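Local structure of adenylyl-sulfate kinase 1, chloroplastic (Arabidopsis thaliana, 3UIE) at residues Gly25-Val30 / Gly122-Val127; Trp29-Ser34 / Leu104-Arg109; Cys56-Gly61 / Ile99-Leu104. The protein catalyses the ATP-dependent 3'-phosphorylation of adenosine 5'-phosphosulfate to 3'-phosphoadenylyl sulfate, the activated form of sulfate, in the chloroplast. One frame throughout, in Å; residues are numbered along the deposited sequence. Where two conformers were deposited one is given.

In the fold
All three contacts belong to one parallel sheet, in strand order 56-60, 99-103, 26-31, 124-129, 171-173. Contact 1 joins strands 26-31 and 124-129, and contact 3 joins 56-60 and 99-103, their centres about 10 Å apart. Strand 26-31 meets 99-103 between them, where Val30 N approaches Ala102 O at 2.7 Å and Trp29 CE3 packs on Ala102 CB at 3.7 Å. Contact 2 takes in the end of strand 26-31 and the loops beyond, centre to centre about 13 Å from contact 1 and 12 Å from contact 3; it shares Trp29 and Val30 with contact 1 and Leu104 with contact 3. There the ATP-binding loop from Gly32 runs beside Ile105 and Ser106, which hold adenosine-5'-phosphosulfate.

Contact 1: residues Gly25-Val30 / Gly122-Val127; sequences GCVIWV and GDFVEV
Phe124 and Trp29 form the apolar centre, on the face of the sheet that also carries Val27. Both side chains set CG anti to the backbone N (chi1 -174° for Phe124), and the phenyl ring reaches across so that its tip, CZ, presses on Trp29 CB at 3.3 Å, with CE1 beside the indole. The phenyl and the five-membered ring of the indole are turned 27° from each other but slid apart, centroids 5.4 Å from one another, so they hardly overlap. Val27 CG1 lies against the CD1-CE1 side of the phenyl, 4.0 Å from Phe124 CD1. An alanine in place of Phe124 would remove the ring that bridges Val27 and Trp29 and would probably loosen the packing of the indole. On the opposite face Ile28 carries the contact: CD1 lies alongside Val125, while CG2 touches Val127 CG2 at 3.7 Å. These residues belong to neighbouring parallel strands of the P-loop kinase core, joined by four backbone bonds. Val27 N binds Asp123 O at 2.8 Å and Val27 O accepts from Val125 N, both nearly along the C=O axis; Trp29 N to Val125 O and Val127 N to Trp29 O instead bring the donor about 30° out of the carbonyl plane. Helix 109-117 covers the aromatic face through Cys115 and Arg112. At the polar edge the Glu126 carboxylate is split between salt bridges, OE2 to Arg112 and OE1 to Arg116, while Asp123 OD1 pairs with the hydroxyl of Tyr197.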
loop_
_atom_site.group_PDB
_atom_site.type_symbol
_atom_site.label_atom_id
_atom_site.label_comp_id
_atom_site.label_asym_id
_atom_site.label_seq_id
_atom_site.Cartn_x
_atom_site.Cartn_y
_atom_site.Cartn_z
ATOM N N GLY A 25 5.928 13.097 0.328
ATOM C CA GLY A 25 5.274 11.942 -0.249
ATOM C C GLY A 25 4.688 12.331 -1.594
ATOM O O GLY A 25 4.192 13.440 -1.759
ATOM N N CYS A 26 4.752 11.433 -2.564
ATOM C CA CYS A 26 4.198 11.742 -3.874
ATOM C C CYS A 26 4.062 10.461 -4.662
ATOM O O CYS A 26 4.532 9.412 -4.227
ATOM C CB CYS A 26 5.075 12.756 -4.623
ATOM S SG CYS A 26 6.824 12.273 -4.790
ATOM N N VAL A 27 3.402 10.544 -5.810
ATOM C CA VAL A 27 3.267 9.397 -6.696
ATOM C C VAL A 27 3.924 9.735 -8.026
ATOM O O VAL A 27 3.563 10.731 -8.644
ATOM C CB VAL A 27 1.788 9.093 -6.967
ATOM C CG1 VAL A 27 1.669 7.935 -7.950
ATOM C CG2 VAL A 27 1.052 8.790 -5.642
ATOM N N ILE A 28 4.889 8.918 -8.449
ATOM C CA ILE A 28 5.507 9.058 -9.767
ATOM C C ILE A 28 4.886 7.966 -10.616
ATOM O O ILE A 28 5.198 6.795 -10.456
ATOM C CB ILE A 28 7.037 8.866 -9.722
ATOM C CG1 ILE A 28 7.680 9.706 -8.613
ATOM C CG2 ILE A 28 7.674 9.185 -11.075
ATOM C CD1 ILE A 28 7.265 11.139 -8.568
ATOM N N TRP A 29 3.977 8.353 -11.500
ATOM C CA TRP A 29 3.202 7.386 -12.263
ATOM C C TRP A 29 3.839 7.171 -13.634
ATOM O O TRP A 29 3.725 8.034 -14.519
ATOM C CB TRP A 29 1.727 7.844 -12.394
ATOM C CG TRP A 29 0.887 6.762 -12.973
ATOM C CD1 TRP A 29 0.806 6.402 -14.295
ATOM C CD2 TRP A 29 0.084 5.823 -12.251
ATOM N NE1 TRP A 29 -0.026 5.314 -14.440
ATOM C CE2 TRP A 29 -0.476 4.940 -13.207
ATOM C CE3 TRP A 29 -0.237 5.659 -10.898
ATOM C CZ2 TRP A 29 -1.335 3.906 -12.840
ATOM C CZ3 TRP A 29 -1.088 4.625 -10.543
ATOM C CH2 TRP A 29 -1.625 3.763 -11.512
ATOM N N VAL A 30 4.516 6.035 -13.804
ATOM C CA VAL A 30 5.223 5.733 -15.056
ATOM C C VAL A 30 4.387 4.828 -15.962
ATOM O O VAL A 30 4.115 3.664 -15.619
ATOM C CB VAL A 30 6.588 5.049 -14.779
ATOM C CG1 VAL A 30 7.389 4.912 -16.076
ATOM C CG2 VAL A 30 7.377 5.836 -13.757
ATOM N N GLY A 122 -0.310 18.560 -7.654
ATOM C CA GLY A 122 1.133 18.511 -7.483
ATOM C C GLY A 122 1.705 17.173 -7.025
ATOM O O GLY A 122 2.855 16.860 -7.333
ATOM N N ASP A 123 0.909 16.377 -6.321
ATOM C CA ASP A 123 1.406 15.130 -5.722
ATOM C C ASP A 123 1.443 13.951 -6.698
ATOM O O ASP A 123 1.867 12.863 -6.328
ATOM C CB ASP A 123 0.581 14.729 -4.494
ATOM C CG ASP A 123 0.795 15.653 -3.309
ATOM O OD1 ASP A 123 1.709 16.503 -3.357
ATOM O OD2 ASP A 123 0.041 15.514 -2.328
ATOM N N PHE A 124 0.986 14.167 -7.930
ATOM C CA PHE A 124 0.936 13.104 -8.927
ATOM C C PHE A 124 1.744 13.533 -10.143
ATOM O O PHE A 124 1.397 14.498 -10.818
ATOM C CB PHE A 124 -0.515 12.834 -9.314
ATOM C CG PHE A 124 -0.703 11.663 -10.234
ATOM C CD1 PHE A 124 -0.951 10.407 -9.713
ATOM C CD2 PHE A 124 -0.671 11.822 -11.619
ATOM C CE1 PHE A 124 -1.157 9.323 -10.531
ATOM C CE2 PHE A 124 -0.879 10.736 -12.451
ATOM C CZ PHE A 124 -1.124 9.477 -11.892
ATOM N N VAL A 125 2.840 12.830 -10.398
ATOM C CA VAL A 125 3.740 13.178 -11.485
ATOM C C VAL A 125 3.652 12.104 -12.543
ATOM O O VAL A 125 4.194 11.014 -12.373
ATOM C CB VAL A 125 5.189 13.273 -10.991
ATOM C CG1 VAL A 125 6.122 13.711 -12.141
ATOM C CG2 VAL A 125 5.272 14.239 -9.800
ATOM N N GLU A 126 2.967 12.412 -13.641
ATOM C CA GLU A 126 2.771 11.429 -14.701
ATOM C C GLU A 126 3.975 11.429 -15.629
ATOM O O GLU A 126 4.323 12.452 -16.212
ATOM C CB GLU A 126 1.488 11.751 -15.465
ATOM C CG GLU A 126 1.012 10.665 -16.409
ATOM C CD GLU A 126 -0.371 10.959 -16.957
ATOM O OE1 GLU A 126 -0.817 12.119 -16.835
ATOM O OE2 GLU A 126 -1.017 10.030 -17.496
ATOM N N VAL A 127 4.597 10.267 -15.773
ATOM C CA VAL A 127 5.821 10.116 -16.542
ATOM C C VAL A 127 5.555 9.189 -17.725
ATOM O O VAL A 127 5.200 8.033 -17.530
ATOM C CB VAL A 127 6.952 9.533 -15.655
ATOM C CG1 VAL A 127 8.210 9.291 -16.468
ATOM C CG2 VAL A 127 7.229 10.470 -14.481
#

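Contact 2: residues Trp29-Ser34 / Leu104-Arg109; sequences WVTGLS and LISPYR. With ADX (adenosine-5'-phosphosulfate), chain D; ANP (phosphoaminophosphonic acid-adenylate ester), chain E.
Ser106 turns its side chain toward the strand end, and its hydroxyl meets the indole of Trp29 at the ring edge. Trp29 NE1 donates to Ser106 OG at 3.0 Å, with the oxygen 17° out of the indole plane, while Ser106 CB also lies at this edge. The serine reaches this spot with OG in the crowded position between its own N and carbonyl carbon (chi1 47°) and donates to Leu104 O at 2.9 Å. Thr31 stands beside it with OG1 anti to the backbone N, donating a hydrogen bond to Ile105 O at 2.8 Å from above the carbonyl plane. Together with the bond from Leu104 N to Val30 O (3.3 Å), these bonds hold residues 104-106 in a shape where two backbone amides face the substrate: Ile105 N binds ADX O2A at 2.9 Å and Ser106 N binds ADX O3B at 2.8 Å. Ser106 corresponds to the residue proposed to form a phosphoserine intermediate in related enzymes; here its hydroxyl faces Trp29. Ile105 sits between the ligands, CG1 beside ANP O3G and CD1 3.4 Å from ADX C2, and Ser34 OG donates to ANP O1G at 2.7 Å. Gly32 begins the P-loop, and its carbonyl accepts from Lys38. The contact lies at the C-terminal end of the sheet, between helix 38-51, which touches Val30 and Ile105, and helix 109-117, whose Arg112 packs on Trp29 and Thr31.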
loop_
_atom_site.group_PDB
_atom_site.type_symbol
_atom_site.label_atom_id
_atom_site.label_comp_id
_atom_site.label_asym_id
_atom_site.label_seq_id
_atom_site.Cartn_x
_atom_site.Cartn_y
_atom_site.Cartn_z
ATOM N N TRP A 29 3.977 8.353 -11.500
ATOM C CA TRP A 29 3.202 7.386 -12.263
ATOM C C TRP A 29 3.839 7.171 -13.634
ATOM O O TRP A 29 3.725 8.034 -14.519
ATOM C CB TRP A 29 1.727 7.844 -12.394
ATOM C CG TRP A 29 0.887 6.762 -12.973
ATOM C CD1 TRP A 29 0.806 6.402 -14.295
ATOM C CD2 TRP A 29 0.084 5.823 -12.251
ATOM N NE1 TRP A 29 -0.026 5.314 -14.440
ATOM C CE2 TRP A 29 -0.476 4.940 -13.207
ATOM C CE3 TRP A 29 -0.237 5.659 -10.898
ATOM C CZ2 TRP A 29 -1.335 3.906 -12.840
ATOM C CZ3 TRP A 29 -1.088 4.625 -10.543
ATOM C CH2 TRP A 29 -1.625 3.763 -11.512
ATOM N N VAL A 30 4.516 6.035 -13.804
ATOM C CA VAL A 30 5.223 5.733 -15.056
ATOM C C VAL A 30 4.387 4.828 -15.962
ATOM O O VAL A 30 4.115 3.664 -15.619
ATOM C CB VAL A 30 6.588 5.049 -14.779
ATOM C CG1 VAL A 30 7.389 4.912 -16.076
ATOM C CG2 VAL A 30 7.377 5.836 -13.757
ATOM N N THR A 31 3.981 5.370 -17.107
ATOM C CA THR A 31 3.118 4.665 -18.049
ATOM C C THR A 31 3.776 4.516 -19.434
ATOM O O THR A 31 4.625 5.309 -19.827
ATOM C CB THR A 31 1.752 5.390 -18.171
ATOM O OG1 THR A 31 0.919 4.711 -19.115
ATOM C CG2 THR A 31 1.949 6.842 -18.631
ATOM N N GLY A 32 3.409 3.471 -20.164
ATOM C CA GLY A 32 3.952 3.287 -21.498
ATOM C C GLY A 32 3.729 1.864 -21.954
ATOM O O GLY A 32 3.387 0.997 -21.147
ATOM N N LEU A 33 3.905 1.633 -23.249
ATOM C CA LEU A 33 3.784 0.289 -23.829
ATOM C C LEU A 33 4.658 -0.719 -23.112
ATOM O O LEU A 33 5.643 -0.350 -22.475
ATOM C CB LEU A 33 4.211 0.345 -25.306
ATOM C CG LEU A 33 3.311 1.112 -26.276
ATOM C CD1 LEU A 33 3.986 1.192 -27.648
ATOM C CD2 LEU A 33 1.958 0.411 -26.366
ATOM N N SER A 34 4.296 -2.001 -23.211
ATOM C CA SER A 34 5.205 -3.068 -22.835
ATOM C C SER A 34 6.528 -2.874 -23.575
ATOM O O SER A 34 6.545 -2.635 -24.789
ATOM C CB SER A 34 4.603 -4.429 -23.202
ATOM O OG SER A 34 5.377 -5.482 -22.664
ATOM N N LEU A 104 3.342 0.709 -14.470
ATOM C CA LEU A 104 2.305 -0.156 -15.019
ATOM C C LEU A 104 2.044 0.338 -16.424
ATOM O O LEU A 104 2.131 1.540 -16.673
ATOM C CB LEU A 104 1.006 0.047 -14.241
ATOM C CG LEU A 104 0.481 -0.761 -13.067
ATOM C CD1 LEU A 104 1.322 -0.548 -11.819
ATOM C CD2 LEU A 104 -0.955 -0.324 -12.820
ATOM N N ILE A 105 1.706 -0.567 -17.344
ATOM C CA ILE A 105 1.333 -0.133 -18.694
ATOM C C ILE A 105 0.245 0.931 -18.616
ATOM O O ILE A 105 0.321 1.961 -19.284
ATOM C CB ILE A 105 0.872 -1.314 -19.583
ATOM C CG1 ILE A 105 2.026 -2.295 -19.793
ATOM C CG2 ILE A 105 0.354 -0.800 -20.938
ATOM C CD1 ILE A 105 1.644 -3.543 -20.590
ATOM N N SER A 106 -0.755 0.675 -17.774
ATOM C CA SER A 106 -1.875 1.603 -17.530
ATOM C C SER A 106 -2.335 2.325 -18.793
ATOM O O SER A 106 -2.201 3.539 -18.906
ATOM C CB SER A 106 -1.540 2.599 -16.408
ATOM O OG SER A 106 -0.251 3.169 -16.569
ATOM N N PRO A 107 -2.882 1.566 -19.756
ATOM C CA PRO A 107 -3.099 2.072 -21.118
ATOM C C PRO A 107 -4.224 3.098 -21.255
ATOM O O PRO A 107 -4.208 3.857 -22.205
ATOM C CB PRO A 107 -3.439 0.797 -21.906
ATOM C CG PRO A 107 -4.051 -0.109 -20.882
ATOM C CD PRO A 107 -3.289 0.158 -19.610
ATOM N N TYR A 108 -5.175 3.119 -20.328
ATOM C CA TYR A 108 -6.376 3.933 -20.483
ATOM C C TYR A 108 -6.257 5.286 -19.782
ATOM O O TYR A 108 -5.985 5.380 -18.584
ATOM C CB TYR A 108 -7.599 3.165 -19.972
ATOM C CG TYR A 108 -7.700 1.756 -20.522
ATOM C CD1 TYR A 108 -7.365 1.470 -21.845
ATOM C CD2 TYR A 108 -8.117 0.710 -19.716
ATOM C CE1 TYR A 108 -7.461 0.169 -22.343
ATOM C CE2 TYR A 108 -8.210 -0.582 -20.199
ATOM C CZ TYR A 108 -7.882 -0.850 -21.507
ATOM O OH TYR A 108 -7.984 -2.147 -21.964
ATOM N N ARG A 109 -6.479 6.332 -20.559
ATOM C CA ARG A 109 -6.333 7.709 -20.122
ATOM C C ARG A 109 -7.284 8.009 -18.963
ATOM O O ARG A 109 -6.896 8.594 -17.952
ATOM C CB ARG A 109 -6.635 8.608 -21.338
ATOM C CG ARG A 109 -6.260 10.059 -21.233
ATOM C CD ARG A 109 -6.475 10.759 -22.600
ATOM N NE ARG A 109 -5.444 10.386 -23.558
ATOM C CZ ARG A 109 -5.663 9.976 -24.807
ATOM N NH1 ARG A 109 -6.889 9.875 -25.289
ATOM N NH2 ARG A 109 -4.639 9.670 -25.584
HETATM S SB ADX D . -1.969 -2.982 -17.124
HETATM O O1B ADX D . -2.993 -3.636 -16.361
HETATM O O2B ADX D . -2.500 -2.687 -18.475
HETATM O O3B ADX D . -1.560 -1.706 -16.504
HETATM P PA ADX D . 0.341 -4.230 -16.212
HETATM O O1A ADX D . -0.280 -4.391 -14.849
HETATM O O2A ADX D . 1.496 -3.240 -16.200
HETATM O O3A ADX D . -0.769 -3.879 -17.303
HETATM O "O5'" ADX D . 0.871 -5.651 -16.643
HETATM C "C5'" ADX D . 1.726 -5.763 -17.741
HETATM C "C4'" ADX D . 2.570 -6.928 -17.760
HETATM O "O4'" ADX D . 1.760 -8.092 -17.885
HETATM C "C3'" ADX D . 3.450 -6.864 -18.955
HETATM O "O3'" ADX D . 4.776 -6.941 -18.534
HETATM C "C2'" ADX D . 3.201 -8.031 -19.697
HETATM O "O2'" ADX D . 4.353 -8.798 -19.580
HETATM C "C1'" ADX D . 2.116 -8.790 -19.039
HETATM N N9 ADX D . 1.017 -9.053 -19.928
HETATM C C8 ADX D . 0.376 -10.237 -20.068
HETATM N N7 ADX D . -0.647 -10.079 -20.927
HETATM C C5 ADX D . -0.655 -8.792 -21.334
HETATM C C6 ADX D . -1.463 -8.047 -22.215
HETATM N N6 ADX D . -2.563 -8.675 -22.875
HETATM N N1 ADX D . -1.198 -6.734 -22.428
HETATM C C2 ADX D . -0.171 -6.138 -21.799
HETATM N N3 ADX D . 0.624 -6.825 -20.946
HETATM C C4 ADX D . 0.406 -8.135 -20.695
HETATM P PG ANP E . 6.581 -4.197 -19.271
HETATM O O1G ANP E . 6.143 -5.492 -20.126
HETATM O O2G ANP E . 6.919 -4.730 -17.874
HETATM O O3G ANP E . 5.444 -3.205 -19.232
HETATM P PB ANP E . 8.692 -2.157 -19.356
HETATM O O1B ANP E . 9.020 -2.321 -17.830
HETATM O O2B ANP E . 8.063 -0.826 -19.836
HETATM N N3B ANP E . 8.028 -3.624 -19.923
HETATM P PA ANP E . 11.534 -2.789 -19.267
HETATM O O1A ANP E . 11.434 -4.185 -18.760
HETATM O O2A ANP E . 11.982 -1.808 -18.233
HETATM O O3A ANP E . 10.168 -2.428 -19.953
HETATM O "O5'" ANP E . 12.532 -2.704 -20.487
HETATM C "C5'" ANP E . 12.412 -3.507 -21.610
HETATM C "C4'" ANP E . 13.636 -3.750 -22.294
HETATM O "O4'" ANP E . 14.136 -2.512 -22.888
HETATM C "C3'" ANP E . 14.618 -4.189 -21.297
HETATM O "O3'" ANP E . 15.243 -5.377 -21.735
HETATM C "C2'" ANP E . 15.586 -3.108 -21.172
HETATM O "O2'" ANP E . 16.902 -3.590 -21.183
HETATM C "C1'" ANP E . 15.382 -2.240 -22.355
HETATM N N9 ANP E . 15.518 -0.830 -21.963
HETATM C C8 ANP E . 14.959 -0.295 -20.870
HETATM N N7 ANP E . 15.291 0.988 -20.834
HETATM C C5 ANP E . 16.067 1.267 -21.900
HETATM C C6 ANP E . 16.683 2.431 -22.336
HETATM N N6 ANP E . 16.542 3.658 -21.566
HETATM N N1 ANP E . 17.405 2.386 -23.466
HETATM C C2 ANP E . 17.527 1.239 -24.161
HETATM N N3 ANP E . 16.955 0.108 -23.767
HETATM C C4 ANP E . 16.217 0.096 -22.634
#

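Contact 3: residues Cys56-Gly61 / Ile99-Leu104; sequences CYILDG and ICIASL. With ADX (adenosine-5'-phosphosulfate), chain D.
Leu59 CG lies anti to its carbonyl carbon (chi1 -59°) and Cys100 SG anti to its backbone N (chi1 -175°), which brings Leu59 CD1 to 3.6 Å from the sulfur. On the other face Ile58 and Ile101 share a torsion, both with CG1 anti to the carbonyl carbon, so they lie side by side and point the same way, with Ile101 CD1 reaching on to Cys56 CB. On this same face Asp60 sets CG anti to its backbone N, carrying OD1 to 3.2 Å from Ser103 OG. Asp60 OD1 is hydrogen-bonded to Ser39 OG of the P-loop, while OD2 makes a weak bond to the amide of Asp62 as Asp60 caps the short helix 61-64. The backbones are joined in parallel by five bonds, from Tyr57 N on Ile99 O to Gly61 N on Ser103 O, the last 2.9 Å long and almost straight at the hydrogen. Most donors sit about 30° above the carbonyl plane; Leu59 N, 2.8 Å from Ile101 O, lies in it. Leu104 folds CD1 back over Gly61, 3.5 Å from its N. Gly61 has no side chain, and its CA approaches ADX O1A to 3.6 Å beside Leu104. Tyr57 carries its ring away from strand 99-103, and its hydroxyl bonds Asp95 of the second subunit, while Leu59 packs on Leu92 of that subunit. An edge strand whose end carries an aspartate beside the P-loop serine and near a magnesium ion, followed directly by substrate-binding residues, belongs to the P-loop kinase fold of the APS kinase family, with strand order 2-3-1-4-5.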
loop_
_atom_site.group_PDB
_atom_site.type_symbol
_atom_site.label_atom_id
_atom_site.label_comp_id
_atom_site.label_asym_id
_atom_site.label_seq_id
_atom_site.Cartn_x
_atom_site.Cartn_y
_atom_site.Cartn_z
ATOM N N CYS A 56 12.051 5.597 -1.401
ATOM C CA CYS A 56 11.125 5.338 -2.507
ATOM C C CYS A 56 10.607 3.918 -2.399
ATOM O O CYS A 56 11.230 3.076 -1.769
ATOM C CB CYS A 56 11.828 5.457 -3.862
ATOM S SG CYS A 56 12.506 7.054 -4.203
ATOM N N TYR A 57 9.484 3.646 -3.040
ATOM C CA TYR A 57 9.009 2.270 -3.132
ATOM C C TYR A 57 8.327 2.086 -4.484
ATOM O O TYR A 57 7.484 2.888 -4.854
ATOM C CB TYR A 57 8.045 1.933 -1.998
ATOM C CG TYR A 57 7.832 0.441 -1.947
ATOM C CD1 TYR A 57 8.828 -0.403 -1.457
ATOM C CD2 TYR A 57 6.669 -0.127 -2.444
ATOM C CE1 TYR A 57 8.647 -1.786 -1.443
ATOM C CE2 TYR A 57 6.483 -1.493 -2.443
ATOM C CZ TYR A 57 7.468 -2.316 -1.935
ATOM O OH TYR A 57 7.272 -3.674 -1.939
ATOM N N ILE A 58 8.672 1.015 -5.196
ATOM C CA ILE A 58 8.145 0.775 -6.536
ATOM C C ILE A 58 6.958 -0.176 -6.514
ATOM O O ILE A 58 7.059 -1.283 -5.995
ATOM C CB ILE A 58 9.234 0.168 -7.456
ATOM C CG1 ILE A 58 10.412 1.132 -7.601
ATOM C CG2 ILE A 58 8.666 -0.164 -8.850
ATOM C CD1 ILE A 58 11.608 0.529 -8.344
ATOM N N LEU A 59 5.833 0.272 -7.060
ATOM C CA LEU A 59 4.701 -0.600 -7.325
ATOM C C LEU A 59 4.717 -0.972 -8.800
ATOM O O LEU A 59 4.248 -0.211 -9.643
ATOM C CB LEU A 59 3.382 0.112 -6.999
ATOM C CG LEU A 59 3.201 0.591 -5.562
ATOM C CD1 LEU A 59 1.866 1.329 -5.396
ATOM C CD2 LEU A 59 3.309 -0.598 -4.601
ATOM N N ASP A 60 5.237 -2.150 -9.109
ATOM C CA ASP A 60 5.342 -2.576 -10.496
ATOM C C ASP A 60 4.178 -3.476 -10.880
ATOM O O ASP A 60 3.816 -4.410 -10.147
ATOM C CB ASP A 60 6.664 -3.294 -10.721
ATOM C CG ASP A 60 6.900 -3.617 -12.184
ATOM O OD1 ASP A 60 7.360 -2.717 -12.911
ATOM O OD2 ASP A 60 6.611 -4.753 -12.596
ATOM N N GLY A 61 3.578 -3.187 -12.027
ATOM C CA GLY A 61 2.410 -3.921 -12.472
ATOM C C GLY A 61 2.594 -5.419 -12.395
ATOM O O GLY A 61 1.737 -6.130 -11.883
ATOM N N ILE A 99 8.117 8.412 -1.617
ATOM C CA ILE A 99 8.093 8.681 -3.050
ATOM C C ILE A 99 7.723 7.371 -3.716
ATOM O O ILE A 99 8.542 6.458 -3.831
ATOM C CB ILE A 99 9.456 9.190 -3.550
ATOM C CG1 ILE A 99 9.779 10.526 -2.866
ATOM C CG2 ILE A 99 9.460 9.358 -5.097
ATOM C CD1 ILE A 99 11.250 10.921 -2.893
ATOM N N CYS A 100 6.462 7.266 -4.115
ATOM C CA CYS A 100 5.947 6.008 -4.644
ATOM C C CYS A 100 6.022 5.999 -6.162
ATOM O O CYS A 100 5.423 6.851 -6.815
ATOM C CB CYS A 100 4.489 5.814 -4.193
ATOM S SG CYS A 100 3.807 4.215 -4.669
ATOM N N ILE A 101 6.767 5.043 -6.721
ATOM C CA ILE A 101 6.932 4.956 -8.164
ATOM C C ILE A 101 6.057 3.832 -8.696
ATOM O O ILE A 101 6.281 2.673 -8.376
ATOM C CB ILE A 101 8.391 4.651 -8.526
ATOM C CG1 ILE A 101 9.320 5.706 -7.906
ATOM C CG2 ILE A 101 8.561 4.568 -10.067
ATOM C CD1 ILE A 101 10.782 5.275 -7.873
ATOM N N ALA A 102 5.033 4.180 -9.469
ATOM C CA ALA A 102 4.153 3.164 -10.026
ATOM C C ALA A 102 4.540 2.913 -11.467
ATOM O O ALA A 102 4.599 3.838 -12.269
ATOM C CB ALA A 102 2.690 3.601 -9.919
ATOM N N SER A 103 4.822 1.663 -11.797
ATOM C CA SER A 103 5.287 1.303 -13.139
ATOM C C SER A 103 4.359 0.259 -13.746
ATOM O O SER A 103 4.549 -0.925 -13.523
ATOM C CB SER A 103 6.718 0.757 -13.056
ATOM O OG SER A 103 7.158 0.181 -14.284
ATOM N N LEU A 104 3.342 0.709 -14.470
ATOM C CA LEU A 104 2.305 -0.156 -15.019
ATOM C C LEU A 104 2.044 0.338 -16.424
ATOM O O LEU A 104 2.131 1.540 -16.673
ATOM C CB LEU A 104 1.006 0.047 -14.241
ATOM C CG LEU A 104 0.481 -0.761 -13.067
ATOM C CD1 LEU A 104 1.322 -0.548 -11.819
ATOM C CD2 LEU A 104 -0.955 -0.324 -12.820
HETATM S SB ADX D . -1.969 -2.982 -17.124
HETATM O O1B ADX D . -2.993 -3.636 -16.361
HETATM O O2B ADX D . -2.500 -2.687 -18.475
HETATM O O3B ADX D . -1.560 -1.706 -16.504
HETATM P PA ADX D . 0.341 -4.230 -16.212
HETATM O O1A ADX D . -0.280 -4.391 -14.849
HETATM O O2A ADX D . 1.496 -3.240 -16.200
HETATM O O3A ADX D . -0.769 -3.879 -17.303
HETATM O "O5'" ADX D . 0.871 -5.651 -16.643
HETATM C "C5'" ADX D . 1.726 -5.763 -17.741
HETATM C "C4'" ADX D . 2.570 -6.928 -17.760
HETATM O "O4'" ADX D . 1.760 -8.092 -17.885
HETATM C "C3'" ADX D . 3.450 -6.864 -18.955
HETATM O "O3'" ADX D . 4.776 -6.941 -18.534
HETATM C "C2'" ADX D . 3.201 -8.031 -19.697
HETATM O "O2'" ADX D . 4.353 -8.798 -19.580
HETATM C "C1'" ADX D . 2.116 -8.790 -19.039
HETATM N N9 ADX D . 1.017 -9.053 -19.928
HETATM C C8 ADX D . 0.376 -10.237 -20.068
HETATM N N7 ADX D . -0.647 -10.079 -20.927
HETATM C C5 ADX D . -0.655 -8.792 -21.334
HETATM C C6 ADX D . -1.463 -8.047 -22.215
HETATM N N6 ADX D . -2.563 -8.675 -22.875
HETATM N N1 ADX D . -1.198 -6.734 -22.428
HETATM C C2 ADX D . -0.171 -6.138 -21.799
HETATM N N3 ADX D . 0.624 -6.825 -20.946
HETATM C C4 ADX D . 0.406 -8.135 -20.695
#